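Local coordinates for protein alpha-amylase/trypsin inhibitor (Eleusine coracana, PDB 1B1U) that inhibits both alpha-amylase and trypsin-type serine proteases, and may protect ragi seeds against hydrolytic enzymes of their own or of outside origin, at residues A[105-108]-A[113-116]; A[58-63]-A[96-101]; A[67-70]-A[74-77]; A[27-32]-A[87-92]. All blocks are in the same frame, centred on the assembly; numbering follows the deposited sequence.

Contact 1: residues A[105-108]-A[113-116]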
loop_
_atom_site.group_PDB
_atom_site.type_symbol
_atom_site.label_atom_id
_atom_site.label_comp_id
_atom_site.label_asym_id
_atom_site.label_seq_id
_atom_site.Cartn_x
_atom_site.Cartn_y
_atom_site.Cartn_z
ATOM N N LEU A 105 -3.852 -6.900 -9.425
ATOM C CA LEU A 105 -5.210 -6.435 -9.124
ATOM C C LEU A 105 -5.565 -5.207 -9.957
ATOM O O LEU A 105 -4.795 -4.245 -10.005
ATOM C CB LEU A 105 -5.336 -6.082 -7.629
ATOM C CG LEU A 105 -5.314 -7.201 -6.571
ATOM C CD1 LEU A 105 -4.814 -6.655 -5.238
ATOM C CD2 LEU A 105 -6.709 -7.783 -6.401
ATOM N N ALA A 106 -6.726 -5.234 -10.610
ATOM C CA ALA A 106 -7.151 -4.098 -11.420
ATOM C C ALA A 106 -7.310 -2.873 -10.520
ATOM O O ALA A 106 -7.499 -2.985 -9.311
ATOM C CB ALA A 106 -8.453 -4.408 -12.145
ATOM N N THR A 107 -7.225 -1.700 -11.117
ATOM C CA THR A 107 -7.314 -0.462 -10.358
ATOM C C THR A 107 -8.239 0.531 -11.053
ATOM O O THR A 107 -9.043 0.145 -11.906
ATOM C CB THR A 107 -5.922 0.161 -10.231
ATOM O OG1 THR A 107 -5.416 0.460 -11.538
ATOM C CG2 THR A 107 -4.984 -0.796 -9.558
ATOM N N ILE A 108 -8.118 1.807 -10.677
ATOM C CA ILE A 108 -8.922 2.876 -11.266
ATOM C C ILE A 108 -8.642 2.933 -12.762
ATOM O O ILE A 108 -9.565 3.076 -13.560
ATOM C CB ILE A 108 -8.599 4.277 -10.615
ATOM C CG1 ILE A 108 -9.499 5.370 -11.201
ATOM C CG2 ILE A 108 -7.159 4.671 -10.868
ATOM C CD1 ILE A 108 -10.239 6.200 -10.145
ATOM N N PHE A 113 -1.869 -1.925 -12.599
ATOM C CA PHE A 113 -0.855 -0.878 -12.637
ATOM C C PHE A 113 -1.457 0.445 -12.187
ATOM O O PHE A 113 -2.610 0.744 -12.494
ATOM C CB PHE A 113 -0.280 -0.720 -14.053
ATOM C CG PHE A 113 -1.303 -0.358 -15.094
ATOM C CD1 PHE A 113 -2.256 -1.277 -15.504
ATOM C CD2 PHE A 113 -1.310 0.904 -15.674
ATOM C CE1 PHE A 113 -3.195 -0.946 -16.469
ATOM C CE2 PHE A 113 -2.253 1.240 -16.644
ATOM C CZ PHE A 113 -3.193 0.315 -17.039
ATOM N N CYS A 114 -0.666 1.221 -11.449
ATOM C CA CYS A 114 -1.076 2.534 -10.957
ATOM C C CYS A 114 -0.270 3.585 -11.715
ATOM O O CYS A 114 0.959 3.563 -11.681
ATOM C CB CYS A 114 -0.779 2.660 -9.463
ATOM S SG CYS A 114 -2.001 1.859 -8.387
ATOM N N LEU A 115 -0.951 4.501 -12.396
ATOM C CA LEU A 115 -0.253 5.532 -13.152
ATOM C C LEU A 115 0.012 6.775 -12.320
ATOM O O LEU A 115 1.069 7.391 -12.427
ATOM C CB LEU A 115 -1.066 5.925 -14.383
ATOM C CG LEU A 115 -0.884 5.144 -15.684
ATOM C CD1 LEU A 115 0.368 4.278 -15.639
ATOM C CD2 LEU A 115 -2.113 4.297 -15.891
ATOM N N SER A 116 -0.952 7.135 -11.483
ATOM C CA SER A 116 -0.843 8.328 -10.657
ATOM C C SER A 116 -0.230 8.120 -9.271
ATOM O O SER A 116 -0.634 8.775 -8.309
ATOM C CB SER A 116 -2.225 8.961 -10.506
ATOM O OG SER A 116 -2.649 9.547 -11.723
#

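Contact 2: residues A[58-63]-A[96-101]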
loop_
_atom_site.group_PDB
_atom_site.type_symbol
_atom_site.label_atom_id
_atom_site.label_comp_id
_atom_site.label_asym_id
_atom_site.label_seq_id
_atom_site.Cartn_x
_atom_site.Cartn_y
_atom_site.Cartn_z
ATOM N N GLU A 58 -5.221 4.700 -4.693
ATOM C CA GLU A 58 -5.270 5.770 -3.691
ATOM C C GLU A 58 -4.802 5.226 -2.357
ATOM O O GLU A 58 -4.041 5.877 -1.647
ATOM C CB GLU A 58 -6.704 6.320 -3.568
ATOM C CG GLU A 58 -6.944 7.363 -2.457
ATOM C CD GLU A 58 -5.930 8.493 -2.454
ATOM O OE1 GLU A 58 -5.417 8.862 -3.527
ATOM O OE2 GLU A 58 -5.646 9.025 -1.367
ATOM N N ALA A 59 -5.265 4.022 -2.034
ATOM C CA ALA A 59 -4.913 3.323 -0.799
ATOM C C ALA A 59 -3.408 3.081 -0.698
ATOM O O ALA A 59 -2.839 3.069 0.403
ATOM C CB ALA A 59 -5.652 1.991 -0.731
ATOM N N VAL A 60 -2.767 2.868 -1.844
ATOM C CA VAL A 60 -1.327 2.638 -1.877
ATOM C C VAL A 60 -0.614 3.967 -1.632
ATOM O O VAL A 60 0.330 4.025 -0.854
ATOM C CB VAL A 60 -0.880 2.018 -3.234
ATOM C CG1 VAL A 60 0.647 2.020 -3.354
ATOM C CG2 VAL A 60 -1.390 0.589 -3.326
ATOM N N ARG A 61 -1.080 5.028 -2.287
ATOM C CA ARG A 61 -0.493 6.357 -2.101
ATOM C C ARG A 61 -0.572 6.744 -0.632
ATOM O O ARG A 61 0.364 7.325 -0.078
ATOM C CB ARG A 61 -1.239 7.402 -2.938
ATOM C CG ARG A 61 -0.543 8.760 -3.023
ATOM C CD ARG A 61 -1.537 9.885 -3.343
ATOM N NE ARG A 61 -2.606 9.958 -2.353
ATOM C CZ ARG A 61 -2.429 10.438 -1.130
ATOM N NH1 ARG A 61 -1.241 10.882 -0.768
ATOM N NH2 ARG A 61 -3.421 10.449 -0.255
ATOM N N ILE A 62 -1.688 6.412 0.007
ATOM C CA ILE A 62 -1.863 6.743 1.417
ATOM C C ILE A 62 -0.848 5.982 2.263
ATOM O O ILE A 62 -0.393 6.474 3.298
ATOM C CB ILE A 62 -3.286 6.381 1.933
ATOM C CG1 ILE A 62 -4.368 7.029 1.065
ATOM C CG2 ILE A 62 -3.433 6.832 3.372
ATOM C CD1 ILE A 62 -5.807 6.662 1.492
ATOM N N LEU A 63 -0.515 4.766 1.829
ATOM C CA LEU A 63 0.451 3.936 2.548
ATOM C C LEU A 63 1.795 4.639 2.531
ATOM O O LEU A 63 2.487 4.716 3.545
ATOM C CB LEU A 63 0.589 2.564 1.874
ATOM C CG LEU A 63 1.708 1.612 2.319
ATOM C CD1 LEU A 63 1.590 1.275 3.817
ATOM C CD2 LEU A 63 1.630 0.349 1.465
ATOM N N LYS A 96 3.789 -0.858 -6.922
ATOM C CA LYS A 96 3.896 -2.044 -7.755
ATOM C C LYS A 96 3.100 -3.170 -7.112
ATOM O O LYS A 96 2.949 -4.243 -7.690
ATOM C CB LYS A 96 5.369 -2.465 -7.922
ATOM C CG LYS A 96 6.310 -1.389 -8.473
ATOM C CD LYS A 96 6.023 -1.070 -9.927
ATOM C CE LYS A 96 6.424 0.369 -10.277
ATOM N NZ LYS A 96 5.703 0.927 -11.470
ATOM N N LEU A 97 2.582 -2.916 -5.916
ATOM C CA LEU A 97 1.813 -3.920 -5.203
ATOM C C LEU A 97 0.611 -4.422 -5.996
ATOM O O LEU A 97 0.065 -5.484 -5.708
ATOM C CB LEU A 97 1.338 -3.366 -3.860
ATOM C CG LEU A 97 2.370 -3.105 -2.761
ATOM C CD1 LEU A 97 1.683 -2.336 -1.638
ATOM C CD2 LEU A 97 2.951 -4.413 -2.229
ATOM N N VAL A 98 0.192 -3.671 -7.001
ATOM C CA VAL A 98 -0.964 -4.083 -7.775
ATOM C C VAL A 98 -0.579 -4.785 -9.080
ATOM O O VAL A 98 -1.438 -5.295 -9.795
ATOM C CB VAL A 98 -1.885 -2.873 -8.097
ATOM C CG1 VAL A 98 -2.124 -2.030 -6.835
ATOM C CG2 VAL A 98 -1.275 -2.032 -9.195
ATOM N N THR A 99 0.709 -4.820 -9.391
ATOM C CA THR A 99 1.146 -5.465 -10.618
ATOM C C THR A 99 0.980 -6.984 -10.585
ATOM O O THR A 99 0.961 -7.614 -9.515
ATOM C CB THR A 99 2.616 -5.130 -10.937
ATOM O OG1 THR A 99 3.447 -5.507 -9.831
ATOM C CG2 THR A 99 2.764 -3.645 -11.216
ATOM N N GLU A 100 0.855 -7.552 -11.782
ATOM C CA GLU A 100 0.673 -8.987 -11.977
ATOM C C GLU A 100 1.700 -9.807 -11.198
ATOM O O GLU A 100 1.341 -10.719 -10.457
ATOM C CB GLU A 100 0.729 -9.316 -13.480
ATOM C CG GLU A 100 1.584 -10.523 -13.864
ATOM C CD GLU A 100 0.883 -11.854 -13.636
ATOM O OE1 GLU A 100 0.087 -12.266 -14.513
ATOM O OE2 GLU A 100 1.134 -12.493 -12.585
ATOM N N VAL A 101 2.977 -9.472 -11.359
ATOM C CA VAL A 101 4.036 -10.187 -10.662
ATOM C C VAL A 101 3.745 -10.120 -9.181
ATOM O O VAL A 101 4.070 -11.039 -8.426
ATOM C CB VAL A 101 5.413 -9.556 -10.917
ATOM C CG1 VAL A 101 5.251 -8.116 -11.376
ATOM C CG2 VAL A 101 6.253 -9.624 -9.662
#

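Contact 3: residues A[67-70]-A[74-77]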
loop_
_atom_site.group_PDB
_atom_site.type_symbol
_atom_site.label_atom_id
_atom_site.label_comp_id
_atom_site.label_asym_id
_atom_site.label_seq_id
_atom_site.Cartn_x
_atom_site.Cartn_y
_atom_site.Cartn_z
ATOM N N VAL A 67 -2.453 10.730 4.719
ATOM C CA VAL A 67 -3.697 11.450 4.514
ATOM C C VAL A 67 -4.309 11.911 5.844
ATOM O O VAL A 67 -4.000 11.373 6.918
ATOM C CB VAL A 67 -4.698 10.544 3.708
ATOM C CG1 VAL A 67 -5.654 9.826 4.644
ATOM C CG2 VAL A 67 -5.441 11.369 2.671
ATOM N N VAL A 68 -5.146 12.942 5.762
ATOM C CA VAL A 68 -5.840 13.470 6.931
ATOM C C VAL A 68 -7.283 12.978 6.824
ATOM O O VAL A 68 -7.951 13.216 5.821
ATOM C CB VAL A 68 -5.853 15.054 6.982
ATOM C CG1 VAL A 68 -6.035 15.523 8.412
ATOM C CG2 VAL A 68 -4.574 15.634 6.422
ATOM N N THR A 69 -7.745 12.263 7.842
ATOM C CA THR A 69 -9.114 11.756 7.877
ATOM C C THR A 69 -10.024 12.979 7.967
ATOM O O THR A 69 -9.599 14.028 8.442
ATOM C CB THR A 69 -9.339 10.869 9.135
ATOM O OG1 THR A 69 -8.445 9.753 9.096
ATOM C CG2 THR A 69 -10.770 10.358 9.204
ATOM N N PRO A 70 -11.269 12.879 7.472
ATOM C CA PRO A 70 -12.190 14.023 7.545
ATOM C C PRO A 70 -12.478 14.470 8.985
ATOM O O PRO A 70 -13.085 15.520 9.210
ATOM C CB PRO A 70 -13.446 13.521 6.834
ATOM C CG PRO A 70 -12.965 12.405 5.961
ATOM C CD PRO A 70 -11.875 11.743 6.756
ATOM N N HIS A 74 -5.025 12.153 11.226
ATOM C CA HIS A 74 -4.197 11.708 10.119
ATOM C C HIS A 74 -3.791 10.249 10.261
ATOM O O HIS A 74 -3.574 9.754 11.367
ATOM C CB HIS A 74 -2.935 12.578 10.043
ATOM C CG HIS A 74 -2.556 13.219 11.347
ATOM N ND1 HIS A 74 -3.207 12.949 12.534
ATOM C CD2 HIS A 74 -1.594 14.126 11.650
ATOM C CE1 HIS A 74 -2.665 13.658 13.509
ATOM N NE2 HIS A 74 -1.684 14.380 12.998
ATOM N N GLU A 75 -3.696 9.560 9.134
ATOM C CA GLU A 75 -3.283 8.164 9.139
ATOM C C GLU A 75 -2.614 7.870 7.808
ATOM O O GLU A 75 -3.045 8.364 6.766
ATOM C CB GLU A 75 -4.488 7.233 9.370
ATOM C CG GLU A 75 -5.653 7.386 8.393
ATOM C CD GLU A 75 -6.914 6.643 8.851
ATOM O OE1 GLU A 75 -7.035 6.334 10.055
ATOM O OE2 GLU A 75 -7.786 6.367 8.004
ATOM N N GLY A 76 -1.545 7.083 7.847
ATOM C CA GLY A 76 -0.832 6.756 6.626
ATOM C C GLY A 76 0.645 7.069 6.754
ATOM O O GLY A 76 1.117 7.405 7.838
ATOM N N ARG A 77 1.371 6.977 5.645
ATOM C CA ARG A 77 2.809 7.232 5.648
ATOM C C ARG A 77 3.484 6.229 6.584
ATOM O O ARG A 77 4.164 6.586 7.543
ATOM C CB ARG A 77 3.106 8.668 6.097
ATOM C CG ARG A 77 4.542 9.135 5.831
ATOM C CD ARG A 77 5.177 9.771 7.081
ATOM N NE ARG A 77 6.620 9.982 6.939
ATOM C CZ ARG A 77 7.178 10.674 5.952
ATOM N NH1 ARG A 77 6.420 11.229 5.014
ATOM N NH2 ARG A 77 8.492 10.818 5.897
#

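Contact 4: residues A[27-32]-A[87-92]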
loop_
_atom_site.group_PDB
_atom_site.type_symbol
_atom_site.label_atom_id
_atom_site.label_comp_id
_atom_site.label_asym_id
_atom_site.label_seq_id
_atom_site.Cartn_x
_atom_site.Cartn_y
_atom_site.Cartn_z
ATOM N N ARG A 27 10.546 -7.024 0.851
ATOM C CA ARG A 27 10.648 -7.239 -0.596
ATOM C C ARG A 27 11.432 -6.132 -1.319
ATOM O O ARG A 27 12.032 -6.358 -2.381
ATOM C CB ARG A 27 9.234 -7.335 -1.195
ATOM C CG ARG A 27 9.115 -6.878 -2.645
ATOM C CD ARG A 27 9.374 -8.028 -3.618
ATOM N NE ARG A 27 9.215 -7.663 -5.028
ATOM C CZ ARG A 27 10.023 -6.849 -5.689
ATOM N NH1 ARG A 27 11.059 -6.300 -5.080
ATOM N NH2 ARG A 27 9.803 -6.591 -6.965
ATOM N N THR A 28 11.407 -4.936 -0.735
ATOM C CA THR A 28 12.064 -3.764 -1.300
ATOM C C THR A 28 13.555 -3.649 -0.970
ATOM O O THR A 28 14.376 -3.375 -1.844
ATOM C CB THR A 28 11.347 -2.470 -0.820
ATOM O OG1 THR A 28 10.021 -2.412 -1.367
ATOM C CG2 THR A 28 12.094 -1.257 -1.255
ATOM N N CYS A 29 13.907 -3.857 0.290
ATOM C CA CYS A 29 15.295 -3.731 0.712
ATOM C C CYS A 29 15.855 -5.035 1.283
ATOM O O CYS A 29 17.026 -5.109 1.658
ATOM C CB CYS A 29 15.409 -2.607 1.756
ATOM S SG CYS A 29 14.343 -1.150 1.456
ATOM N N GLY A 30 15.010 -6.058 1.350
ATOM C CA GLY A 30 15.444 -7.343 1.869
ATOM C C GLY A 30 15.339 -7.424 3.378
ATOM O O GLY A 30 15.607 -8.476 3.958
ATOM N N VAL A 31 14.945 -6.321 4.007
ATOM C CA VAL A 31 14.817 -6.252 5.458
ATOM C C VAL A 31 13.622 -7.038 5.997
ATOM O O VAL A 31 12.474 -6.674 5.750
ATOM C CB VAL A 31 14.685 -4.785 5.920
ATOM C CG1 VAL A 31 14.040 -4.724 7.309
ATOM C CG2 VAL A 31 16.061 -4.127 5.934
ATOM N N GLY A 32 13.902 -8.105 6.744
ATOM C CA GLY A 32 12.845 -8.929 7.310
ATOM C C GLY A 32 12.556 -8.640 8.778
ATOM O O GLY A 32 13.487 -8.608 9.590
ATOM N N ARG A 87 13.025 5.120 2.998
ATOM C CA ARG A 87 11.647 5.197 2.537
ATOM C C ARG A 87 11.539 5.449 1.037
ATOM O O ARG A 87 10.481 5.229 0.456
ATOM C CB ARG A 87 10.884 6.289 3.304
ATOM C CG ARG A 87 11.503 7.676 3.240
ATOM C CD ARG A 87 10.941 8.582 4.340
ATOM N NE ARG A 87 11.087 8.023 5.689
ATOM C CZ ARG A 87 11.134 8.754 6.800
ATOM N NH1 ARG A 87 11.050 10.073 6.732
ATOM N NH2 ARG A 87 11.241 8.174 7.982
ATOM N N GLN A 88 12.619 5.903 0.405
ATOM C CA GLN A 88 12.594 6.169 -1.037
ATOM C C GLN A 88 12.751 4.889 -1.855
ATOM O O GLN A 88 12.520 4.873 -3.064
ATOM C CB GLN A 88 13.683 7.172 -1.431
ATOM C CG GLN A 88 13.640 7.611 -2.911
ATOM C CD GLN A 88 12.288 7.366 -3.602
ATOM O OE1 GLN A 88 11.250 7.841 -3.146
ATOM N NE2 GLN A 88 12.307 6.623 -4.707
ATOM N N VAL A 89 13.166 3.818 -1.192
ATOM C CA VAL A 89 13.298 2.532 -1.854
ATOM C C VAL A 89 11.887 1.946 -1.750
ATOM O O VAL A 89 11.330 1.477 -2.743
ATOM C CB VAL A 89 14.350 1.646 -1.133
ATOM C CG1 VAL A 89 14.556 0.335 -1.875
ATOM C CG2 VAL A 89 15.674 2.386 -1.081
ATOM N N GLN A 90 11.304 2.039 -0.552
ATOM C CA GLN A 90 9.942 1.556 -0.283
ATOM C C GLN A 90 8.940 2.287 -1.164
ATOM O O GLN A 90 8.086 1.673 -1.791
ATOM C CB GLN A 90 9.574 1.765 1.194
ATOM C CG GLN A 90 10.769 1.694 2.133
ATOM C CD GLN A 90 10.406 1.488 3.596
ATOM O OE1 GLN A 90 9.302 1.057 3.934
ATOM N NE2 GLN A 90 11.351 1.791 4.475
ATOM N N ARG A 91 9.054 3.610 -1.207
ATOM C CA ARG A 91 8.173 4.427 -2.019
ATOM C C ARG A 91 8.268 3.993 -3.468
ATOM O O ARG A 91 7.265 3.934 -4.176
ATOM C CB ARG A 91 8.565 5.896 -1.898
ATOM C CG ARG A 91 7.697 6.675 -0.943
ATOM C CD ARG A 91 8.362 7.979 -0.532
ATOM N NE ARG A 91 7.604 8.675 0.502
ATOM C CZ ARG A 91 7.465 8.246 1.757
ATOM N NH1 ARG A 91 8.034 7.111 2.155
ATOM N NH2 ARG A 91 6.755 8.954 2.620
ATOM N N ALA A 92 9.482 3.698 -3.920
ATOM C CA ALA A 92 9.693 3.261 -5.303
ATOM C C ALA A 92 8.985 1.928 -5.606
ATOM O O ALA A 92 8.471 1.736 -6.698
ATOM C CB ALA A 92 11.191 3.141 -5.594
#

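Contact 1: residues A[105-108]-A[113-116]
Thr107 meets the carbonyl of Phe113 through its hydroxyl, across a loop that has no regular secondary structure. The threonine side chain leaves the backbone toward the 113-116 segment, and already its CB lies 4.1 Å from Phe113 O. From there it forks. The hydroxyl branch sits between the backbone N and the carbonyl carbon (chi1 61°), a rotation that brings OG1 within 3.0 Å of Phe113 O. The C=O...OG1 angle there is close to 142°, so the hydroxyl meets the carbonyl from a bent direction. OG1 also lies within bonding distance of Gly111 O and His109 ND1, both from the four residues linking the two segments, and its single proton has more than one acceptor to choose from. The methyl branch lies by the same carbonyl and then by sulfur: Thr107 CG2 stands 4.2 Å from Cys114 SG, and it packs on Val98 CG2 as well. That sulfur is tied to Cys57 in a disulfide, which joins this part of the C-terminal loop to helix 53-64. Phe113 takes part through its carbonyl, since its CB points away from the 105-108 segment. In the plane of its ring, at the edge, lies Leu115 CD1, 3.8 Å from Phe113 CD2. Only one of the available carbonyls can receive the hydroxyl proton at a time, whereas His109 ND1 could act as donor or acceptor. The chemistry therefore implies a small polar network with interchangeable bonding around OG1, set beside a disulfide that ties the loop to helix 53-64 whichever partner takes the proton.

Contact 2: residues A[58-63]-A[96-101]
Leu63 and Leu97 cross at about a right angle, touching through one methyl each, Leu63 CD2 and Leu97 CD1 at 4.1 Å. Leu63 comes from helix 53-64 with CG trans to the backbone N (chi1 170°), whereas Leu97 keeps CG next to its own N (chi1 -69°); these rotations project one methyl from each toward the other. A turn earlier on the helix, Val60 presents CG2 to Val98 CG1 at 4.4 Å, a looser touch. Both partners on the loop side belong to a type I turn from Lys96 to Thr99, whose central residues, Leu97 and Val98, point toward the helix. The turn is closed at Lys96 O, which accepts from Thr99 N at 2.9 Å and also from Thr99 OG1, the latter bond modelled as unusually short. Elsewhere on the helix Arg61 grips Glu58 side-on, Arg61 NE going to Glu58 OE1 at 3.2 Å and Arg61 NH2 to Glu58 OE2 at 2.9 Å. Leu48 of helix 37-50 packs against both Val60 and Val98, while Cys44 of that helix and Tyr23 and Val24 of helix 19-29 close on Leu97. The prolamin fold is a disulfide-linked bundle of helices, and here a turn of the C-terminal loop is packed on it.

Contact 3: residues A[67-70]-A[74-77]
Val67 and Glu75 join a short, weakly bonded antiparallel hairpin, strands 67-68 and 74-75. Glu75 N donates to Val67 O at 2.9 Å, with an angle at the hydrogen of 159°. Its return partner, Val67 N to Glu75 O, is bent and weak at 3.2 Å. The same Val67 O also receives a CH...O contact from His74 CA, 3.2 Å away. Beyond this pair, Val68 and His74 face each other as a non-hydrogen-bonded pair with their CA atoms only 4.0 Å apart.

Side-chain contacts bring in Thr69, which crosses Glu75 at a slant: its OG1 rests 3.5 Å from Glu75 CD, near the carboxylate but without bonding to it. Another reaches a backbone carbonyl, Val67 CG1 lying 3.7 Å from Glu75 O, and the valine is also covered by Ile62 of helix 53-64 and by Pro8.

The polar end of Glu75 is engaged outside the hairpin. Its chain is extended beyond CG, and OE1 reaches His14 in the N-terminal loop for a hydrogen bond. One good backbone bond and one weak one thus hold the pair, with Val67 also packed on Ile62 and Pro8, and the histidine would be expected to stabilise a charged carboxylate.

Contact 4: residues A[27-32]-A[87-92]
Gln90, whose backbone N lies 3.5 Å from Thr28 CG2, carries a flat amide with its polar ends committed elsewhere: NE2 bonds to Cys85 O, just before the helix, and OE1 takes a hydrogen bond from Arg21. The second flat group, the guanidinium of Arg91, has Arg87 O at its edge, in plane, and gives NH1 to Leu79 O. The junction itself is made largely by Thr28 and Val89, together with the sulfur of Cys29. With its CG1 trans to the backbone N (chi1 -176°), Val89 brings this methyl 3.7 Å from Cys29 SG, and the valine CB is scarcely farther from that sulfur, at 3.8 Å. Thr28 and Val89 run past each other in opposite directions, their methyls modelled closer than carbons can lie, so the detail of that approach is doubtful. The threonine methyl also meets the backbone of helix 87-93, at Val89 O as well as at Gln90 N. In the prolamin family such helix packing is locked by disulfides, and here Cys29 is joined to Cys85, which lies just ahead of helix 87-93. The first helix, 19-29, stops at this point: Gly30 leaves the helical conformation with a positive phi of 86°. Thr28 OG1 keeps a weak hydrogen bond to Val24 O within its own helix. Farther along helix 87-93, Phe93 packs against both Arg27 and Thr28.

Contacts 1 and 2 are close neighbours, their centres about 7 Å apart, and Val98 serves both: Val98 O probably accepts from Leu105 N at 2.9 Å while its methyls pack against each. Helix 53-64 passes from contact 2 to contact 3, where Ile62 O lies 3.0 Å from Arg77 N, a probable hydrogen bond. The hairpin of contact 3 lies within the chain loops closed by contacts 2 and 4, and contacts 2 and 4 cross along the sequence. Between contacts 3 and 4, Arg77 comes close to the like-charged Arg87 and Arg91; Arg87 is salt-bridged to Asp81, while Arg91 has a long, weak pairing with Asp65. Contacts 1 and 4 are about 20 Å apart between centres and do not touch.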